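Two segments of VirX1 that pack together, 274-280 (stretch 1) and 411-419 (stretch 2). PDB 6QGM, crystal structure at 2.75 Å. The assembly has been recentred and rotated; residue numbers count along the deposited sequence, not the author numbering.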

# COMPACT_ATOMS: atom_id res chain seq x y z
N HIS B 274 -32.26 -16.39 1.21
CA HIS B 274 -32.80 -16.95 2.47
C HIS B 274 -31.79 -17.94 3.05
O HIS B 274 -31.62 -19.01 2.45
CB HIS B 274 -34.15 -17.62 2.20
CG HIS B 274 -34.83 -18.02 3.45
ND1 HIS B 274 -35.90 -17.34 3.93
CD2 HIS B 274 -34.57 -19.01 4.34
CE1 HIS B 274 -36.32 -17.90 5.05
NE2 HIS B 274 -35.51 -18.91 5.33
N ALA B 275 -31.15 -17.61 4.17
CA ALA B 275 -30.17 -18.49 4.83
C ALA B 275 -30.90 -19.70 5.41
O ALA B 275 -31.93 -19.50 6.10
CB ALA B 275 -29.41 -17.75 5.88
N MET B 276 -30.40 -20.90 5.11
CA MET B 276 -30.97 -22.22 5.52
C MET B 276 -30.02 -22.88 6.52
O MET B 276 -29.12 -22.17 7.01
CB MET B 276 -31.15 -23.12 4.29
CG MET B 276 -31.95 -22.46 3.20
SD MET B 276 -33.69 -22.78 3.38
CE MET B 276 -33.77 -24.46 2.74
N LYS B 277 -30.21 -24.17 6.83
CA LYS B 277 -29.41 -24.88 7.87
C LYS B 277 -27.97 -25.10 7.39
O LYS B 277 -27.07 -25.03 8.24
CB LYS B 277 -30.09 -26.19 8.29
CG LYS B 277 -31.38 -26.00 9.09
CD LYS B 277 -32.21 -27.25 9.25
CE LYS B 277 -33.07 -27.19 10.50
NZ LYS B 277 -34.01 -28.34 10.57
N ASN B 278 -27.77 -25.33 6.09
CA ASN B 278 -26.47 -25.75 5.49
C ASN B 278 -26.14 -24.91 4.26
O ASN B 278 -25.32 -25.38 3.45
CB ASN B 278 -26.46 -27.24 5.13
CG ASN B 278 -26.93 -28.10 6.27
OD1 ASN B 278 -26.19 -28.34 7.23
ND2 ASN B 278 -28.17 -28.54 6.20
N GLY B 279 -26.70 -23.70 4.14
CA GLY B 279 -26.44 -22.78 3.02
C GLY B 279 -27.51 -21.71 2.93
O GLY B 279 -27.88 -21.15 3.98
N TRP B 280 -27.99 -21.43 1.72
CA TRP B 280 -28.99 -20.36 1.46
C TRP B 280 -29.73 -20.67 0.15
O TRP B 280 -29.16 -21.36 -0.71
CB TRP B 280 -28.30 -18.98 1.45
CG TRP B 280 -27.41 -18.81 0.28
CD1 TRP B 280 -26.15 -19.30 0.13
CD2 TRP B 280 -27.74 -18.17 -0.96
NE1 TRP B 280 -25.66 -18.99 -1.10
CE2 TRP B 280 -26.61 -18.31 -1.80
CE3 TRP B 280 -28.85 -17.49 -1.44
CZ2 TRP B 280 -26.59 -17.78 -3.09
CZ3 TRP B 280 -28.82 -16.95 -2.71
CH2 TRP B 280 -27.70 -17.11 -3.53
N MET B 411 -24.67 -14.01 13.18
CA MET B 411 -24.86 -14.39 14.61
C MET B 411 -25.22 -15.88 14.70
O MET B 411 -25.14 -16.43 15.81
CB MET B 411 -25.95 -13.56 15.28
CG MET B 411 -25.59 -12.09 15.30
SD MET B 411 -26.73 -11.09 16.29
CE MET B 411 -26.33 -11.70 17.93
N ARG B 412 -25.57 -16.52 13.57
CA ARG B 412 -26.08 -17.91 13.55
C ARG B 412 -25.00 -18.89 14.02
O ARG B 412 -23.88 -18.90 13.47
CB ARG B 412 -26.56 -18.28 12.15
CG ARG B 412 -27.77 -17.46 11.72
CD ARG B 412 -28.39 -18.01 10.46
NE ARG B 412 -28.86 -19.37 10.66
CZ ARG B 412 -29.66 -20.02 9.85
NH1 ARG B 412 -30.11 -19.44 8.76
NH2 ARG B 412 -30.01 -21.26 10.13
N THR B 413 -25.34 -19.70 15.02
CA THR B 413 -24.55 -20.86 15.50
C THR B 413 -25.52 -22.01 15.76
O THR B 413 -25.17 -22.89 16.54
CB THR B 413 -23.76 -20.47 16.74
OG1 THR B 413 -24.70 -20.15 17.76
CG2 THR B 413 -22.87 -19.27 16.55
N ASP B 414 -26.67 -22.04 15.09
CA ASP B 414 -27.80 -22.95 15.42
C ASP B 414 -27.61 -24.32 14.75
O ASP B 414 -28.29 -25.27 15.16
CB ASP B 414 -29.14 -22.30 15.06
CG ASP B 414 -29.17 -21.73 13.66
OD1 ASP B 414 -29.70 -22.40 12.79
OD2 ASP B 414 -28.65 -20.64 13.47
N THR B 415 -26.74 -24.44 13.75
CA THR B 415 -26.38 -25.72 13.11
C THR B 415 -24.87 -25.84 13.04
O THR B 415 -24.16 -24.84 13.23
CB THR B 415 -26.99 -25.83 11.71
OG1 THR B 415 -26.37 -24.87 10.86
CG2 THR B 415 -28.48 -25.60 11.70
N PRO B 416 -24.32 -27.05 12.82
CA PRO B 416 -22.88 -27.22 12.68
C PRO B 416 -22.34 -26.39 11.51
O PRO B 416 -21.22 -25.90 11.63
CB PRO B 416 -22.71 -28.73 12.46
CG PRO B 416 -23.94 -29.33 13.09
CD PRO B 416 -25.04 -28.33 12.83
N TYR B 417 -23.13 -26.21 10.45
CA TYR B 417 -22.74 -25.39 9.27
C TYR B 417 -22.45 -23.96 9.71
O TYR B 417 -21.38 -23.43 9.36
CB TYR B 417 -23.82 -25.44 8.19
CG TYR B 417 -23.55 -24.54 7.01
CD1 TYR B 417 -22.76 -24.94 5.95
CD2 TYR B 417 -24.12 -23.28 6.94
CE1 TYR B 417 -22.53 -24.10 4.87
CE2 TYR B 417 -23.91 -22.44 5.86
CZ TYR B 417 -23.11 -22.85 4.82
OH TYR B 417 -22.88 -22.02 3.76
N TRP B 418 -23.38 -23.36 10.46
CA TRP B 418 -23.29 -21.94 10.89
C TRP B 418 -22.27 -21.81 12.02
O TRP B 418 -21.58 -20.77 12.06
CB TRP B 418 -24.68 -21.40 11.26
CG TRP B 418 -25.49 -21.08 10.05
CD1 TRP B 418 -26.56 -21.77 9.55
CD2 TRP B 418 -25.23 -20.01 9.12
NE1 TRP B 418 -27.00 -21.20 8.39
CE2 TRP B 418 -26.20 -20.12 8.10
CE3 TRP B 418 -24.30 -18.97 9.06
CZ2 TRP B 418 -26.25 -19.22 7.03
CZ3 TRP B 418 -24.34 -18.10 8.01
CH2 TRP B 418 -25.31 -18.21 7.02
N LYS B 419 -22.15 -22.82 12.89
CA LYS B 419 -21.08 -22.84 13.93
C LYS B 419 -19.73 -22.79 13.21
O LYS B 419 -18.86 -22.02 13.66
CB LYS B 419 -21.24 -24.01 14.89
CG LYS B 419 -20.82 -23.69 16.32
CD LYS B 419 -20.78 -24.87 17.25
CE LYS B 419 -19.65 -24.82 18.26
NZ LYS B 419 -19.11 -26.18 18.58

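Two hydrogen bonds, both accepted by backbone carbonyls of the turn that links the two strands of stretch 1, anchor this contact. The indole nitrogen of Trp418 donates to the Met276 carbonyl, with NE1 of Trp418 2.7 Å from O of Met276 and an N-H...O angle of 175°; the acceptor lies at the ring edge, near its plane, where the N-H points. One residue on, the hydroxyl of Thr415 donates to the next carbonyl, OG1 of Thr415 standing 2.7 Å from O of Lys277. The same hydroxyl oxygen caps the helix that begins at Pro416, accepting a weak hydrogen bond from the backbone of Trp418 (N of Trp418 to OG1 of Thr415, 3.4 Å). A single atom, OG1 of Thr415, thus takes part in both the cap and the bond to the turn.

Arg412 also places its guanidinium beside these carbonyls. Its guanidinium is held by Asp414 in a two-pronged salt bridge, NE of Arg412 to OD2 of Asp414 at 3.1 Å and NH2 of Arg412 to OD1 of Asp414 at 2.9 Å. NH1 of Arg412 comes within 3.2 Å of O of Ala275, which sits at the edge of the guanidinium. Within stretch 1, the turn is closed by a backbone hydrogen bond from N of Met276 to O of Gly279, 2.8 Å.

Packing contacts accompany these polar links. Tyr417, chi1 t, lays one face of its ring against the backbone of Asn278 and Gly279, with CE1 of Tyr417 3.4 Å from O of Asn278 and CE2 of Tyr417 3.5 Å from N of Gly279. The methyl of Ala275 points toward stretch 2 and meets the indole, CB of Ala275 lying 3.7 Å from CZ2 of Trp418. CB of the exposed Lys277 also touches CG2 of Thr415 at 3.8 Å. The contact buries 376 Å² between the two stretches, both sides summed.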